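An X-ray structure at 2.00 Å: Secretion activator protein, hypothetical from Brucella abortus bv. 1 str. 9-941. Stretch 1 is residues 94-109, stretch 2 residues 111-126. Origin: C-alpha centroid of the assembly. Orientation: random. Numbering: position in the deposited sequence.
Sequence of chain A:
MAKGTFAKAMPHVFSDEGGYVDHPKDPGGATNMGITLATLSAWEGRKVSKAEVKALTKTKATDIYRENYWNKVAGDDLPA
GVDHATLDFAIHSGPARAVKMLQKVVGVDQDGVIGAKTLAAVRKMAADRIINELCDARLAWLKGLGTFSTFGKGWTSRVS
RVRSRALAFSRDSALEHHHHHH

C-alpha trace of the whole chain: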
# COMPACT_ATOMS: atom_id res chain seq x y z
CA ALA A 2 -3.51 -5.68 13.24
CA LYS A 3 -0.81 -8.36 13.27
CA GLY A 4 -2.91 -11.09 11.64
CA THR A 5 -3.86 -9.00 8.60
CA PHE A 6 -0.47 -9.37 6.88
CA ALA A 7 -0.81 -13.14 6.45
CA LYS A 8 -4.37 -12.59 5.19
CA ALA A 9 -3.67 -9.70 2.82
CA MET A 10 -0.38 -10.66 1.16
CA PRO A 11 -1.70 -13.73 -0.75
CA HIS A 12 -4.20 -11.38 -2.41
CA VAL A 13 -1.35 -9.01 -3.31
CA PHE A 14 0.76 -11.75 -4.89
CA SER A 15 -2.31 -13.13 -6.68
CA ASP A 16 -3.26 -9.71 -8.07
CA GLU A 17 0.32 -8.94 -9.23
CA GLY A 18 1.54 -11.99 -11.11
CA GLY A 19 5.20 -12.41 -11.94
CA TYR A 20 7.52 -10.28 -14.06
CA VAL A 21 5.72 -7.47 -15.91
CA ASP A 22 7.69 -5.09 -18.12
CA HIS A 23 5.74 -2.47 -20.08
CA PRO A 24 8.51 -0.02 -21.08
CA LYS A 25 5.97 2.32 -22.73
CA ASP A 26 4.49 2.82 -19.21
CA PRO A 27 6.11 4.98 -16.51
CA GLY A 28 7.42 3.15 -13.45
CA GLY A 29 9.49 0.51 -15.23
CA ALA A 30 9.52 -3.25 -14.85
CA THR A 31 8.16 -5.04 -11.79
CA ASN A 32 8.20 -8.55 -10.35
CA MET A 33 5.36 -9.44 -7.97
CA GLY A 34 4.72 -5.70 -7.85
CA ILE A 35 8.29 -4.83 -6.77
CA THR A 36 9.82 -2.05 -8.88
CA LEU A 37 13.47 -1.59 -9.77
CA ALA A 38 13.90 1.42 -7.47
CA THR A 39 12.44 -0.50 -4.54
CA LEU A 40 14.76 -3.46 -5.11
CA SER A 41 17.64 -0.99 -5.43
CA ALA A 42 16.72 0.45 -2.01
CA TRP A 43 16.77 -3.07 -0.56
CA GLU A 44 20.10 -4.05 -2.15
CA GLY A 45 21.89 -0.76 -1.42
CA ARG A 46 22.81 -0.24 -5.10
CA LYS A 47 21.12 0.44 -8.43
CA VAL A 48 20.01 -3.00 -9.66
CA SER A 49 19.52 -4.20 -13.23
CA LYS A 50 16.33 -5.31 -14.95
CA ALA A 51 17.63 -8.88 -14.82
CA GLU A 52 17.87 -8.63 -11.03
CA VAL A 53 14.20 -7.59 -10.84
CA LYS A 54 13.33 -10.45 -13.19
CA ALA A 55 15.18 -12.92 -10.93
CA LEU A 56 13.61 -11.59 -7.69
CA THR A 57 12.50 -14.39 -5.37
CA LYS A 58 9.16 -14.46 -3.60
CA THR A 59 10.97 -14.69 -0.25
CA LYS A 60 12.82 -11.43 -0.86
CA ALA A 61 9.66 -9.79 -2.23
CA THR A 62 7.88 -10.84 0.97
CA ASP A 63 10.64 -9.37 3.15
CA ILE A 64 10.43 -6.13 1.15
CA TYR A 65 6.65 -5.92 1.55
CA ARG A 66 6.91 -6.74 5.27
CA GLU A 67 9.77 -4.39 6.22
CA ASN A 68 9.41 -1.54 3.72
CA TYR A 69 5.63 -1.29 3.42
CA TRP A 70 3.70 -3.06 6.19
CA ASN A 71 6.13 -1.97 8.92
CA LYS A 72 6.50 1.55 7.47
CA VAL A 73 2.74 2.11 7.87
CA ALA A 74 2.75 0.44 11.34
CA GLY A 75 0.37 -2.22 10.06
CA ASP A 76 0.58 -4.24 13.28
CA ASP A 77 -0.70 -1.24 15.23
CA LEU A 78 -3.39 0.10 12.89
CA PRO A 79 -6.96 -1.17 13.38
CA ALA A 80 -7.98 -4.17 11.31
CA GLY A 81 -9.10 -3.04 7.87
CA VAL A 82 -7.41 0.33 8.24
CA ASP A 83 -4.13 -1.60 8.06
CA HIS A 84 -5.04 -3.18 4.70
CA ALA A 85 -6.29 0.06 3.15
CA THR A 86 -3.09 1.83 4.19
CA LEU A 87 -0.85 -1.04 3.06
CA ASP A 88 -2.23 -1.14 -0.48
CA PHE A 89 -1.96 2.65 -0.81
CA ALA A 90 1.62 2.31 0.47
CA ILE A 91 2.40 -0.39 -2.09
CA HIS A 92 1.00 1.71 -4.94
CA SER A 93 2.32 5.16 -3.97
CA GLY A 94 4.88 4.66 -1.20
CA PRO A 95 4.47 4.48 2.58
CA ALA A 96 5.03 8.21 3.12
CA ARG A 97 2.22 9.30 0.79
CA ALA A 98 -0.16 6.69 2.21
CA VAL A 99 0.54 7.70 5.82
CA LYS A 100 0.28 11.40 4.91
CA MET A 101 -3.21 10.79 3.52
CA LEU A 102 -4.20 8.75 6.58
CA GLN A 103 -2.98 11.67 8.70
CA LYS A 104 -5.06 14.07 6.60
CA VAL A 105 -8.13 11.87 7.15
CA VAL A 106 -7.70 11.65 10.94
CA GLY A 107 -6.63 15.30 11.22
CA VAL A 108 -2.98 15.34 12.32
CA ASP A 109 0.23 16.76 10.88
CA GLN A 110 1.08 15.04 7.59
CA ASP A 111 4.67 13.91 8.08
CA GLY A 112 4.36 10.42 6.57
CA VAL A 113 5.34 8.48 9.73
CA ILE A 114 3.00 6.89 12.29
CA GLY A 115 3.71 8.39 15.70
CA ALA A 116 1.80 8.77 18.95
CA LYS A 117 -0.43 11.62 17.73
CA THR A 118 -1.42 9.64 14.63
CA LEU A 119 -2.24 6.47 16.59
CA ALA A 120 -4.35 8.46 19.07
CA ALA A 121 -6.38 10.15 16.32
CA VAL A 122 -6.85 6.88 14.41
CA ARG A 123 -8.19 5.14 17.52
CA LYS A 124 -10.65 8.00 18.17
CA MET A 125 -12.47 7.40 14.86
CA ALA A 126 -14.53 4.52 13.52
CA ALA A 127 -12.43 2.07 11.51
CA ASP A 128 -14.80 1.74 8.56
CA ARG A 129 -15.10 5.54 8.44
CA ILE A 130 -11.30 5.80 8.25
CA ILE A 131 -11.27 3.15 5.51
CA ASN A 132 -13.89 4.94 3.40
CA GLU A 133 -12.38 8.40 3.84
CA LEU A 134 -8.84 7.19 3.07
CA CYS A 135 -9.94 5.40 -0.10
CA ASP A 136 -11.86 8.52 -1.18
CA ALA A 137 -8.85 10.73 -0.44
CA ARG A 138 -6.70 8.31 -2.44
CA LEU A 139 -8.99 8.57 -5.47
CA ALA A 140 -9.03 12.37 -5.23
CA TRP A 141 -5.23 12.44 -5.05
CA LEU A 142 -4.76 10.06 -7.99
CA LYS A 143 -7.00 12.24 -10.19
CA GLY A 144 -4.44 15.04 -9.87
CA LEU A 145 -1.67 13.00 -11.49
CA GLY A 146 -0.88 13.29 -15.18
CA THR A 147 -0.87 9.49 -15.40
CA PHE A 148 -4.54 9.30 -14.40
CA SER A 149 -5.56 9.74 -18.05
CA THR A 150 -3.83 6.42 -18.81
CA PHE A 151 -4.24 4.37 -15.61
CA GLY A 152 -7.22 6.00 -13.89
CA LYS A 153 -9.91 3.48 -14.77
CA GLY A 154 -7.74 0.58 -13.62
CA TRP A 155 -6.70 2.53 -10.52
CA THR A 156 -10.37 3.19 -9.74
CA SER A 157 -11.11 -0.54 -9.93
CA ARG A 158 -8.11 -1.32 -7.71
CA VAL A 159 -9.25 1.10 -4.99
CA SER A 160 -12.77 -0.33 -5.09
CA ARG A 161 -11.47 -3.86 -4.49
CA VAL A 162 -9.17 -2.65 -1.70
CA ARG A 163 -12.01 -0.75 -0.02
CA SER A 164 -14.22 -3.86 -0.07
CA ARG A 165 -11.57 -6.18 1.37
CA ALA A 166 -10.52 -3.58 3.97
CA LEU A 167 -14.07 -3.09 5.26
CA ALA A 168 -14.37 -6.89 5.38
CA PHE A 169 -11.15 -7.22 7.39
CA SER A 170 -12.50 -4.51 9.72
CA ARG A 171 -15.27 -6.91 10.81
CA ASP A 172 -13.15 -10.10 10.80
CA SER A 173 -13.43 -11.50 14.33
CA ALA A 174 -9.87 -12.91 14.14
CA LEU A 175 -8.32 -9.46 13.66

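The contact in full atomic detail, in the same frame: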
# COMPACT_ATOMS: atom_id res chain seq x y z
N GLY A 94 3.86 4.44 -2.20
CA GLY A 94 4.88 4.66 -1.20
C GLY A 94 4.29 4.86 0.18
O GLY A 94 3.21 5.44 0.35
N PRO A 95 5.00 4.38 1.21
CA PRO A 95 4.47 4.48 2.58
C PRO A 95 4.29 5.90 3.06
O PRO A 95 3.37 6.16 3.85
CB PRO A 95 5.53 3.75 3.42
CG PRO A 95 6.32 2.96 2.45
CD PRO A 95 6.30 3.70 1.16
N ALA A 96 5.14 6.84 2.64
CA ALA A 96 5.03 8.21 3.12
C ALA A 96 3.73 8.85 2.63
O ALA A 96 3.00 9.47 3.41
CB ALA A 96 6.24 9.03 2.68
N ARG A 97 3.43 8.70 1.34
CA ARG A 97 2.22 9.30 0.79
C ARG A 97 0.97 8.67 1.38
O ARG A 97 -0.03 9.36 1.64
CB ARG A 97 2.22 9.17 -0.74
CG ARG A 97 0.87 9.45 -1.41
CD ARG A 97 0.46 10.91 -1.27
NE ARG A 97 1.58 11.82 -1.47
CZ ARG A 97 1.70 13.00 -0.89
NH1 ARG A 97 0.75 13.44 -0.07
NH2 ARG A 97 2.76 13.76 -1.13
N ALA A 98 0.99 7.36 1.62
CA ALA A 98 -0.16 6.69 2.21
C ALA A 98 -0.40 7.18 3.63
O ALA A 98 -1.53 7.50 4.01
CB ALA A 98 0.02 5.17 2.17
N VAL A 99 0.67 7.26 4.43
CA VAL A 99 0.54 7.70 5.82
C VAL A 99 0.15 9.17 5.88
O VAL A 99 -0.64 9.58 6.74
CB VAL A 99 1.83 7.41 6.60
CG1 VAL A 99 1.77 8.04 8.00
CG2 VAL A 99 2.04 5.91 6.73
N LYS A 100 0.68 9.99 4.96
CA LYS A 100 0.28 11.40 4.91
C LYS A 100 -1.21 11.55 4.67
O LYS A 100 -1.87 12.41 5.27
CB LYS A 100 1.07 12.13 3.82
CG LYS A 100 2.49 12.50 4.21
CD LYS A 100 3.23 13.14 3.03
CE LYS A 100 4.66 13.48 3.39
NZ LYS A 100 5.29 14.39 2.40
N MET A 101 -1.78 10.71 3.79
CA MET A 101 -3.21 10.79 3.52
C MET A 101 -4.02 10.26 4.69
O MET A 101 -5.10 10.79 4.99
CB MET A 101 -3.54 10.02 2.24
CG MET A 101 -4.70 10.61 1.45
SD MET A 101 -4.35 12.25 0.78
CE MET A 101 -2.73 11.99 0.07
N LEU A 102 -3.53 9.21 5.36
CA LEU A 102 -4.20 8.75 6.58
C LEU A 102 -4.18 9.83 7.64
O LEU A 102 -5.17 10.02 8.37
CB LEU A 102 -3.53 7.47 7.09
CG LEU A 102 -4.03 6.98 8.45
CD1 LEU A 102 -5.45 6.46 8.35
CD2 LEU A 102 -3.11 5.91 9.03
N GLN A 103 -3.07 10.57 7.74
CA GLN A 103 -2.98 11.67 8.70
C GLN A 103 -3.94 12.79 8.33
O GLN A 103 -4.58 13.38 9.22
CB GLN A 103 -1.53 12.16 8.77
CG GLN A 103 -0.60 11.17 9.50
CD GLN A 103 0.88 11.40 9.26
OE1 GLN A 103 1.30 11.81 8.18
NE2 GLN A 103 1.69 11.12 10.28
N LYS A 104 -4.08 13.09 7.04
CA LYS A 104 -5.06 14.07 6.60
C LYS A 104 -6.48 13.65 6.98
O LYS A 104 -7.28 14.48 7.43
CB LYS A 104 -4.95 14.27 5.09
CG LYS A 104 -5.77 15.43 4.53
CD LYS A 104 -5.74 15.43 3.01
CE LYS A 104 -6.21 16.76 2.43
NZ LYS A 104 -6.49 16.67 0.97
N VAL A 105 -6.79 12.36 6.84
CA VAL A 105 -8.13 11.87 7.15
C VAL A 105 -8.43 11.98 8.64
O VAL A 105 -9.52 12.40 9.04
CB VAL A 105 -8.28 10.42 6.65
CG1 VAL A 105 -9.44 9.73 7.36
CG2 VAL A 105 -8.48 10.40 5.13
N VAL A 106 -7.47 11.61 9.50
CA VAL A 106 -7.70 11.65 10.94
C VAL A 106 -7.34 12.99 11.56
O VAL A 106 -7.55 13.19 12.76
CB VAL A 106 -6.94 10.51 11.66
CG1 VAL A 106 -7.23 9.18 10.99
CG2 VAL A 106 -5.44 10.80 11.68
N GLY A 107 -6.81 13.93 10.77
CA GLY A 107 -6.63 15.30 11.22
C GLY A 107 -5.40 15.57 12.06
O GLY A 107 -5.49 16.25 13.09
N VAL A 108 -4.24 15.06 11.64
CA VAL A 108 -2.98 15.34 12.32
C VAL A 108 -1.97 15.80 11.28
O VAL A 108 -2.20 15.72 10.07
CB VAL A 108 -2.44 14.12 13.10
CG1 VAL A 108 -3.42 13.70 14.19
CG2 VAL A 108 -2.17 12.96 12.17
N ASP A 109 -0.83 16.31 11.76
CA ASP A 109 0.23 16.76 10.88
C ASP A 109 0.63 15.66 9.91
O ASP A 109 0.82 14.50 10.30
CB ASP A 109 1.45 17.20 11.69
CG ASP A 109 1.21 18.49 12.45
OD1 ASP A 109 0.15 19.13 12.25
OD2 ASP A 109 2.09 18.87 13.26
N ASP A 111 3.23 14.10 8.19
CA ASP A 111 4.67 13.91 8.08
C ASP A 111 5.06 12.55 7.50
O ASP A 111 6.25 12.30 7.30
CB ASP A 111 5.35 14.12 9.44
CG ASP A 111 4.86 13.16 10.51
OD1 ASP A 111 4.28 12.11 10.17
OD2 ASP A 111 5.08 13.45 11.71
N GLY A 112 4.09 11.68 7.24
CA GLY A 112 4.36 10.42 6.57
C GLY A 112 4.84 9.29 7.46
O GLY A 112 5.21 8.23 6.93
N VAL A 113 4.84 9.48 8.78
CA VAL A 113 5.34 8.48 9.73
C VAL A 113 4.33 8.36 10.87
O VAL A 113 3.89 9.38 11.42
CB VAL A 113 6.73 8.86 10.28
CG1 VAL A 113 7.17 7.88 11.34
CG2 VAL A 113 7.75 8.93 9.15
N ILE A 114 3.98 7.13 11.23
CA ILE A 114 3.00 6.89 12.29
C ILE A 114 3.67 7.09 13.64
O ILE A 114 4.50 6.28 14.06
CB ILE A 114 2.40 5.48 12.18
CG1 ILE A 114 1.80 5.25 10.78
CG2 ILE A 114 1.36 5.26 13.28
CD1 ILE A 114 0.40 5.78 10.59
N GLY A 115 3.30 8.16 14.34
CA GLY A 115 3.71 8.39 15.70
C GLY A 115 2.54 8.37 16.67
O GLY A 115 1.43 7.95 16.33
N ALA A 116 2.81 8.85 17.89
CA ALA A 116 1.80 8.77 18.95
C ALA A 116 0.56 9.58 18.61
O ALA A 116 -0.57 9.13 18.84
CB ALA A 116 2.40 9.24 20.28
N LYS A 117 0.73 10.79 18.06
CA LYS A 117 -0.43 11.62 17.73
C LYS A 117 -1.28 10.98 16.64
O LYS A 117 -2.52 11.12 16.65
CB LYS A 117 0.00 13.02 17.29
CG LYS A 117 0.70 13.81 18.37
CD LYS A 117 0.28 15.26 18.36
CE LYS A 117 0.65 15.95 19.66
NZ LYS A 117 1.29 17.27 19.42
N THR A 118 -0.65 10.29 15.69
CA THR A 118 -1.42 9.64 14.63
C THR A 118 -2.21 8.45 15.19
O THR A 118 -3.39 8.29 14.89
CB THR A 118 -0.50 9.19 13.50
OG1 THR A 118 0.19 10.32 12.96
CG2 THR A 118 -1.31 8.54 12.39
N LEU A 119 -1.56 7.62 16.01
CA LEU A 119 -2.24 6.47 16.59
C LEU A 119 -3.42 6.90 17.45
O LEU A 119 -4.48 6.27 17.42
CB LEU A 119 -1.27 5.64 17.43
CG LEU A 119 -0.20 4.79 16.73
CD1 LEU A 119 0.74 4.21 17.77
CD2 LEU A 119 -0.85 3.68 15.91
N ALA A 120 -3.26 7.98 18.22
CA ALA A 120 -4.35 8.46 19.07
C ALA A 120 -5.54 8.90 18.23
O ALA A 120 -6.68 8.54 18.53
CB ALA A 120 -3.86 9.60 19.96
N ALA A 121 -5.29 9.66 17.16
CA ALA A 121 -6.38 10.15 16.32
C ALA A 121 -7.04 9.02 15.53
O ALA A 121 -8.25 9.06 15.30
CB ALA A 121 -5.85 11.22 15.36
N VAL A 122 -6.26 8.03 15.10
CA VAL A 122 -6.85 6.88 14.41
C VAL A 122 -7.79 6.13 15.34
O VAL A 122 -8.90 5.75 14.95
CB VAL A 122 -5.74 5.96 13.87
CG1 VAL A 122 -6.33 4.63 13.46
CG2 VAL A 122 -5.04 6.62 12.68
N ARG A 123 -7.38 5.91 16.59
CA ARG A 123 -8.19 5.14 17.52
C ARG A 123 -9.37 5.92 18.08
O ARG A 123 -10.19 5.33 18.79
CB ARG A 123 -7.31 4.61 18.65
CG ARG A 123 -6.47 3.42 18.21
CD ARG A 123 -5.21 3.23 19.02
NE ARG A 123 -4.35 2.22 18.39
CZ ARG A 123 -3.19 1.81 18.87
NH1 ARG A 123 -2.72 2.30 20.01
NH2 ARG A 123 -2.49 0.88 18.22
N LYS A 124 -9.48 7.21 17.78
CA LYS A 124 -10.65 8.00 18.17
C LYS A 124 -11.75 8.00 17.12
O LYS A 124 -12.83 8.53 17.38
CB LYS A 124 -10.24 9.45 18.46
CG LYS A 124 -9.46 9.63 19.75
CD LYS A 124 -8.89 11.04 19.84
CE LYS A 124 -8.15 11.25 21.16
NZ LYS A 124 -7.61 12.64 21.27
N MET A 125 -11.51 7.43 15.94
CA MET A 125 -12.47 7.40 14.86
C MET A 125 -12.89 5.97 14.56
O MET A 125 -12.18 5.01 14.89
CB MET A 125 -11.89 8.02 13.58
CG MET A 125 -11.62 9.51 13.66
SD MET A 125 -10.98 10.12 12.10
CE MET A 125 -12.26 9.59 10.96
N ALA A 126 -14.05 5.83 13.93
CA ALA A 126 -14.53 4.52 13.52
C ALA A 126 -13.65 3.97 12.40
O ALA A 126 -13.24 4.71 11.50
CB ALA A 126 -15.99 4.61 13.06

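A buried amide can organise a loop by using both of its ends, and Gln103 is a clear example. It lies on helix 95-106, whose axis passes 9.6 Å from that of helix 116-123 at 53°. Its CA-to-CB bond points sideways, but chi1 m and chi2 t extend the chain so that the amide reaches the connecting loop. There Gln103 OE1 accepts a hydrogen bond from Gly112 N (2.9 Å) and a weak one from Asp111 N (3.0 Å), while Gln103 NE2 donates to Asp111 OD1 (2.8 Å) and to Thr118 OG1 (3.2 Å), the latter on the second helix. These partners fix which end of the amide is oxygen.

Asp111 starts pointing away; its p rotamer brings the carboxylate back, and Asp111 OD1 also accepts from Val113 N (3.0 Å), closing the turn. Gly112, with phi of 84°, packs its CA 3.6 Å from Ala96 O; an ideal CB there would lie 3.3 Å from Ala96 CB.

Apolar side chains pack next to this polar cluster. Ile114, m at both chi angles, brings CD1 to 3.7 Å from Val99 CG1 and 3.8 Å from Leu102 CD2. Further along, Val106 in the m rotamer splits its methyls: CG2 meets Ala121 CB (3.7 Å), and CG1 meets Val122 CG2 (3.8 Å) and Met125 SD (4.0 Å).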